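Local coordinates for protein putative transporter (Clostridium difficile 630, PDB 3LV9) that is a putative membrane transporter of the UPF0053 family, represented here by its pair of CBS domains, and may bind flavin adenine dinucleotide as a whole protein, at residues K52-V56 with T57-V61; E102-T105 with I106-L110. All blocks are in the same frame, centred on the assembly; numbering follows the deposited sequence. Where two conformers were deposited one is given.

Interaction 1: K52-V56 with T57-V61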
ATOM      1  N   LYS A  52      -1.469 -11.166  -6.906  1.00 41.17           N
ATOM      2  CA  LYS A  52      -0.659 -12.003  -6.030  1.00 42.17           C
ATOM      3  C   LYS A  52       0.853 -11.796  -6.252  1.00 42.74           C
ATOM      4  O   LYS A  52       1.591 -11.619  -5.304  1.00 42.87           O
ATOM      5  CB  LYS A  52      -1.015 -13.464  -6.244  1.00 42.24           C
ATOM      6  CG  LYS A  52      -0.586 -14.361  -5.122  1.00 45.18           C
ATOM      7  CD  LYS A  52      -0.044 -15.725  -5.595  1.00 48.10           C
ATOM      8  CE  LYS A  52       0.616 -16.495  -4.428  1.00 49.27           C
ATOM      9  NZ  LYS A  52       1.690 -17.440  -4.880  1.00 51.31           N
ATOM     10  N   GLU A  53       1.298 -11.818  -7.501  1.00 43.76           N
ATOM     11  CA  GLU A  53       2.721 -11.689  -7.854  1.00 44.91           C
ATOM     12  C   GLU A  53       3.282 -10.301  -7.577  1.00 45.27           C
ATOM     13  O   GLU A  53       4.380 -10.157  -7.040  1.00 45.12           O
ATOM     14  CB  GLU A  53       2.872 -11.974  -9.348  1.00 45.42           C
ATOM     15  CG  GLU A  53       4.291 -11.978  -9.904  1.00 48.60           C
ATOM     16  CD  GLU A  53       4.363 -11.480 -11.368  1.00 52.24           C
ATOM     17  OE1 GLU A  53       3.377 -10.835 -11.820  1.00 52.61           O
ATOM     18  OE2 GLU A  53       5.407 -11.722 -12.053  1.00 53.33           O
ATOM     19  N   GLU A  54       2.520  -9.291  -7.986  1.00 45.80           N
ATOM     20  CA  GLU A  54       2.873  -7.876  -7.818  1.00 46.51           C
ATOM     21  C   GLU A  54       2.598  -7.378  -6.397  1.00 46.51           C
ATOM     22  O   GLU A  54       1.618  -7.757  -5.780  1.00 47.87           O
ATOM     23  CB  GLU A  54       2.047  -7.050  -8.800  1.00 46.71           C
ATOM     24  CG  GLU A  54       2.392  -7.284 -10.251  1.00 47.29           C
ATOM     25  CD  GLU A  54       3.641  -6.565 -10.642  1.00 50.25           C
ATOM     26  OE1 GLU A  54       3.776  -5.390 -10.217  1.00 52.52           O
ATOM     27  OE2 GLU A  54       4.488  -7.165 -11.362  1.00 51.18           O
ATOM     28  N   GLY A  55       3.437  -6.517  -5.862  1.00 46.26           N
ATOM     29  CA  GLY A  55       3.297  -6.192  -4.443  1.00 45.82           C
ATOM     30  C   GLY A  55       2.571  -4.889  -4.207  1.00 44.86           C
ATOM     31  O   GLY A  55       2.995  -4.106  -3.365  1.00 45.92           O
ATOM     32  N   VAL A  56       1.454  -4.685  -4.894  1.00 43.06           N
ATOM     33  CA  VAL A  56       0.978  -3.340  -5.230  1.00 41.37           C
ATOM     34  C   VAL A  56      -0.500  -3.190  -4.869  1.00 40.15           C
ATOM     35  O   VAL A  56      -1.245  -4.165  -4.931  1.00 40.99           O
ATOM     36  CB  VAL A  56       1.254  -3.138  -6.755  1.00 41.36           C
ATOM     37  CG1 VAL A  56       0.445  -2.016  -7.384  1.00 39.27           C
ATOM     38  CG2 VAL A  56       2.775  -2.965  -6.966  1.00 41.32           C
ATOM     39  N   THR A  57      -0.923  -1.980  -4.529  1.00 38.13           N
ATOM     40  CA  THR A  57      -2.234  -1.756  -3.914  1.00 37.32           C
ATOM     41  C   THR A  57      -3.258  -1.120  -4.827  1.00 35.73           C
ATOM     42  O   THR A  57      -4.470  -1.319  -4.635  1.00 33.96           O
ATOM     43  CB  THR A  57      -2.106  -0.875  -2.620  1.00 37.20           C
ATOM     44  OG1 THR A  57      -2.096  -1.720  -1.467  1.00 38.90           O
ATOM     45  CG2 THR A  57      -3.276   0.034  -2.433  1.00 39.30           C
ATOM     46  N   ARG A  58      -2.775  -0.343  -5.798  1.00 34.34           N
ATOM     47  CA  ARG A  58      -3.662   0.406  -6.698  0.50 33.85           C
ATOM     48  C   ARG A  58      -3.309   0.115  -8.169  1.00 32.92           C
ATOM     49  O   ARG A  58      -2.161   0.278  -8.588  1.00 32.49           O
ATOM     50  CB  ARG A  58      -3.602   1.910  -6.384  0.50 33.76           C
ATOM     51  CG  ARG A  58      -4.321   2.326  -5.072  0.50 34.35           C
ATOM     52  CD  ARG A  58      -4.188   3.847  -4.717  0.50 34.26           C
ATOM     53  NE  ARG A  58      -4.972   4.211  -3.526  0.50 33.87           N
ATOM     54  CZ  ARG A  58      -4.471   4.356  -2.300  0.50 34.06           C
ATOM     55  NH1 ARG A  58      -3.170   4.206  -2.077  0.50 33.86           N
ATOM     56  NH2 ARG A  58      -5.272   4.655  -1.287  0.50 33.60           N
ATOM     57  N   TYR A  59      -4.293  -0.333  -8.945  1.00 31.10           N
ATOM     58  CA  TYR A  59      -4.032  -0.684 -10.324  1.00 29.08           C
ATOM     59  C   TYR A  59      -4.898   0.122 -11.248  1.00 28.39           C
ATOM     60  O   TYR A  59      -6.113   0.172 -11.100  1.00 28.95           O
ATOM     61  CB  TYR A  59      -4.278  -2.146 -10.592  1.00 28.89           C
ATOM     62  CG  TYR A  59      -3.304  -3.112  -9.950  1.00 27.64           C
ATOM     63  CD1 TYR A  59      -2.257  -3.689 -10.702  1.00 28.77           C
ATOM     64  CD2 TYR A  59      -3.443  -3.493  -8.627  1.00 25.58           C
ATOM     65  CE1 TYR A  59      -1.359  -4.606 -10.127  1.00 29.77           C
ATOM     66  CE2 TYR A  59      -2.534  -4.418  -8.025  1.00 24.95           C
ATOM     67  CZ  TYR A  59      -1.512  -4.968  -8.795  1.00 30.36           C
ATOM     68  OH  TYR A  59      -0.612  -5.869  -8.236  1.00 36.48           O
ATOM     69  N   PRO A  60      -4.276   0.728 -12.241  1.00 27.03           N
ATOM     70  CA  PRO A  60      -5.013   1.260 -13.337  1.00 27.01           C
ATOM     71  C   PRO A  60      -5.749   0.185 -14.119  1.00 26.69           C
ATOM     72  O   PRO A  60      -5.285  -0.921 -14.190  1.00 26.24           O
ATOM     73  CB  PRO A  60      -3.946   1.914 -14.195  1.00 27.83           C
ATOM     74  CG  PRO A  60      -2.718   1.143 -13.913  1.00 28.87           C
ATOM     75  CD  PRO A  60      -2.833   0.640 -12.515  1.00 28.22           C
ATOM     76  N   VAL A  61      -6.910   0.559 -14.664  1.00 26.23           N
ATOM     77  CA  VAL A  61      -7.726  -0.259 -15.484  1.00 25.87           C
ATOM     78  C   VAL A  61      -7.697   0.379 -16.893  1.00 27.06           C
ATOM     79  O   VAL A  61      -7.871   1.613 -17.042  1.00 26.75           O
ATOM     80  CB  VAL A  61      -9.163  -0.281 -14.936  1.00 25.58           C
ATOM     81  CG1 VAL A  61     -10.096  -0.954 -15.886  1.00 24.25           C
ATOM     82  CG2 VAL A  61      -9.202  -0.950 -13.581  1.00 25.13           C
TER
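Val-56 lays its CG1 methyl over one face of the Tyr-59 ring, three residues further along the turn that carries the chain from helix 44-53 into strand 58-62. The methyl stands 4.0 Å from the ring centroid, 20° off the ring normal, which makes this a CH-pi contact. It is displaced toward the hydroxyl-bearing rim, and its closest ring atom is CZ of Tyr-59, 3.8 Å from Val-56 CG1. With CG1 anti to the backbone N (chi1 161°), this branch is directed at the ring while CG2 takes the position beside that N. The Val-56 carbonyl adds a second touch, Val-56 O lying 3.4 Å from Tyr-59 CE2.

Glu-54, the first residue to leave helical geometry, meets the same ring at its edge. Glu-54 CB comes to 3.0 Å from Tyr-59 OH, near the ring plane, and Glu-54 CG follows at 3.9 Å from that oxygen. The chain then bends at its second torsion, and the carboxylate plane ends up 76° from the ring plane. Glu-54 therefore offers the tyrosine aliphatic carbon, with no hydrogen bond between the two side chains.

Val-36 touches both Glu-54 and Tyr-59, and the Tyr-59 backbone is hydrogen-bonded to that of Val-73 in strand 69-74. The turn links the helix to the second strand of the beta-alpha-beta unit 38-39, 44-53, 58-62 in the first CBS domain. Thr-57 and Arg-58, on the same stretch, pack on Glu-137 and Arg-76 of the second subunit.

Chemically, the contact is mainly apolar, methyl and methylene against the ring, without a hydrogen bond between the segments; the tyrosine hydroxyl is buried with no hydrogen-bonding partner in the model, so this polar atom probably carries a desolvation cost that the apolar packing has to offset.

Interaction 2: E102-T105 with I106-L110; sequences ENLT and IDKAL
Thr-105 turns its hydroxyl to the Asp-107 carboxylate across the start of helix 106-116, where Thr-105 OG1 donates to Asp-107 OD1 at 2.7 Å. The bond reaches OD1 nearly in line with its C-O bond. Both groups adopt the same setting: Thr-105 OG1 (chi1 49°) and Asp-107 CG (chi1 52°) each sit between their own backbone N and carbonyl carbon, which folds the two side chains toward each other. Asp-107 OD1 also takes a weak bond from Lys-108 N, at 2.8 Å.

Thr-105 occupies the N-cap position, but its hydroxyl makes no capping bond. Thr-105 O instead opens the helix, accepting Ala-109 N at 3.0 Å with an N-H...O angle of 161°, and more weakly Lys-108 N.

The Lys-108 chain runs past the threonine hydroxyl, with Lys-108 CG 3.4 Å from Thr-105 OG1, while Lys-108 CB meets Leu-104 CD1 at 3.8 Å. Leu-104 spreads its other methyl, CD2, over Ala-109, 4.0 Å from Ala-109 CB. Behind this turn of the second CBS domain, Ile-106 packs on Ile-139 and Glu-142 of helix 136-145.

The hydroxyl bond, helped by the weak one from the Lys-108 N-H, probably holds the Asp-107 carboxylate in place, and its negative charge near the helix's N-terminal end is likely to be stabilised by the helix dipole.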
ATOM      1  N   GLU A 102       4.795  14.451 -18.457  1.00 33.19           N
ATOM      2  CA  GLU A 102       6.088  13.882 -18.057  1.00 33.61           C
ATOM      3  C   GLU A 102       7.176  14.970 -17.798  1.00 33.06           C
ATOM      4  O   GLU A 102       8.216  14.683 -17.239  1.00 32.21           O
ATOM      5  CB  GLU A 102       6.575  12.832 -19.106  1.00 33.37           C
ATOM      6  CG  GLU A 102       7.082  13.398 -20.457  1.00 33.50           C
ATOM      7  CD  GLU A 102       7.456  12.316 -21.494  1.00 35.26           C
ATOM      8  OE1 GLU A 102       7.188  11.092 -21.269  1.00 34.71           O
ATOM      9  OE2 GLU A 102       8.009  12.710 -22.553  1.00 34.88           O
ATOM     10  N   ASN A 103       6.909  16.198 -18.238  1.00 33.58           N
ATOM     11  CA  ASN A 103       7.793  17.360 -18.037  1.00 33.74           C
ATOM     12  C   ASN A 103       7.383  18.166 -16.802  1.00 33.65           C
ATOM     13  O   ASN A 103       8.013  19.168 -16.481  1.00 33.01           O
ATOM     14  CB  ASN A 103       7.719  18.266 -19.276  1.00 33.90           C
ATOM     15  CG  ASN A 103       8.101  17.526 -20.551  1.00 35.97           C
ATOM     16  OD1 ASN A 103       9.000  16.672 -20.521  1.00 34.69           O
ATOM     17  ND2 ASN A 103       7.409  17.829 -21.676  1.00 37.09           N
ATOM     18  N   LEU A 104       6.310  17.771 -16.124  1.00 33.19           N
ATOM     19  CA  LEU A 104       6.035  18.400 -14.839  1.00 33.62           C
ATOM     20  C   LEU A 104       7.155  18.053 -13.899  1.00 33.46           C
ATOM     21  O   LEU A 104       7.616  16.914 -13.886  1.00 32.55           O
ATOM     22  CB  LEU A 104       4.743  17.892 -14.242  1.00 33.61           C
ATOM     23  CG  LEU A 104       4.207  18.825 -13.181  1.00 35.36           C
ATOM     24  CD1 LEU A 104       4.087  20.232 -13.781  1.00 36.64           C
ATOM     25  CD2 LEU A 104       2.837  18.293 -12.606  1.00 36.61           C
ATOM     26  N   THR A 105       7.613  19.027 -13.120  1.00 34.01           N
ATOM     27  CA  THR A 105       8.669  18.772 -12.129  1.00 34.09           C
ATOM     28  C   THR A 105       8.074  18.069 -10.916  1.00 34.97           C
ATOM     29  O   THR A 105       6.891  18.227 -10.604  1.00 35.53           O
ATOM     30  CB  THR A 105       9.331  20.080 -11.666  1.00 34.23           C
ATOM     31  OG1 THR A 105       8.316  21.013 -11.321  1.00 33.55           O
ATOM     32  CG2 THR A 105      10.205  20.703 -12.777  1.00 33.47           C
ATOM     33  N   ILE A 106       8.896  17.315 -10.202  1.00 35.68           N
ATOM     34  CA  ILE A 106       8.396  16.504  -9.087  1.00 35.80           C
ATOM     35  C   ILE A 106       7.628  17.293  -8.014  1.00 36.01           C
ATOM     36  O   ILE A 106       6.687  16.786  -7.466  1.00 35.63           O
ATOM     37  CB  ILE A 106       9.540  15.696  -8.458  1.00 36.17           C
ATOM     38  CG1 ILE A 106      10.138  14.757  -9.519  1.00 37.55           C
ATOM     39  CG2 ILE A 106       9.042  14.876  -7.307  1.00 35.19           C
ATOM     40  CD1 ILE A 106      11.352  13.948  -9.033  1.00 39.61           C
ATOM     41  N   ASP A 107       8.014  18.537  -7.745  1.00 37.06           N
ATOM     42  CA  ASP A 107       7.341  19.380  -6.725  1.00 37.97           C
ATOM     43  C   ASP A 107       5.943  19.886  -7.150  1.00 37.80           C
ATOM     44  O   ASP A 107       5.035  20.020  -6.322  1.00 36.86           O
ATOM     45  CB  ASP A 107       8.220  20.598  -6.337  1.00 38.59           C
ATOM     46  CG  ASP A 107       8.688  21.393  -7.542  1.00 41.00           C
ATOM     47  OD1 ASP A 107       8.545  20.862  -8.670  1.00 46.56           O
ATOM     48  OD2 ASP A 107       9.220  22.515  -7.383  1.00 44.94           O
ATOM     49  N   LYS A 108       5.789  20.186  -8.434  1.00 37.88           N
ATOM     50  CA  LYS A 108       4.507  20.630  -8.961  1.00 38.18           C
ATOM     51  C   LYS A 108       3.552  19.449  -9.154  1.00 37.93           C
ATOM     52  O   LYS A 108       2.332  19.595  -9.071  1.00 38.53           O
ATOM     53  CB  LYS A 108       4.733  21.377 -10.267  1.00 38.87           C
ATOM     54  CG  LYS A 108       5.605  22.593 -10.092  1.00 40.01           C
ATOM     55  CD  LYS A 108       5.728  23.337 -11.411  1.00 44.65           C
ATOM     56  CE  LYS A 108       6.763  24.502 -11.328  1.00 47.68           C
ATOM     57  NZ  LYS A 108       7.530  24.710 -12.629  1.00 48.63           N
ATOM     58  N   ALA A 109       4.112  18.268  -9.376  1.00 37.49           N
ATOM     59  CA  ALA A 109       3.352  17.034  -9.346  1.00 37.29           C
ATOM     60  C   ALA A 109       2.720  16.798  -7.974  1.00 37.76           C
ATOM     61  O   ALA A 109       1.533  16.473  -7.852  1.00 37.09           O
ATOM     62  CB  ALA A 109       4.249  15.901  -9.693  1.00 36.72           C
ATOM     63  N   LEU A 110       3.505  16.952  -6.926  1.00 38.71           N
ATOM     64  CA  LEU A 110       2.965  16.726  -5.586  1.00 39.91           C
ATOM     65  C   LEU A 110       1.858  17.735  -5.306  1.00 40.61           C
ATOM     66  O   LEU A 110       0.787  17.364  -4.839  1.00 40.93           O
ATOM     67  CB  LEU A 110       4.074  16.804  -4.536  1.00 39.73           C
ATOM     68  CG  LEU A 110       3.727  16.504  -3.071  1.00 41.38           C
ATOM     69  CD1 LEU A 110       3.349  15.031  -2.869  1.00 38.67           C
ATOM     70  CD2 LEU A 110       4.899  16.931  -2.131  1.00 39.67           C
TER

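Overall arrangement
Both interactions are local contacts where a helix meets the adjoining loop, but at opposite helix ends: interaction 1 follows the end of helix 44-53, whereas interaction 2 lies at the beginning of helix 106-116. They belong to different CBS domains, lie on opposite sides of the chain's centre, and have nearest atoms about 13 Å apart. Interaction 1 is a surface contact beside the second subunit, yet relies on apolar packing around one buried ring. Interaction 2 is partly buried, is touched by no other chain of the assembly, and combines hydrogen bonding with leucine packing. Neither shares a helix or strand with the other.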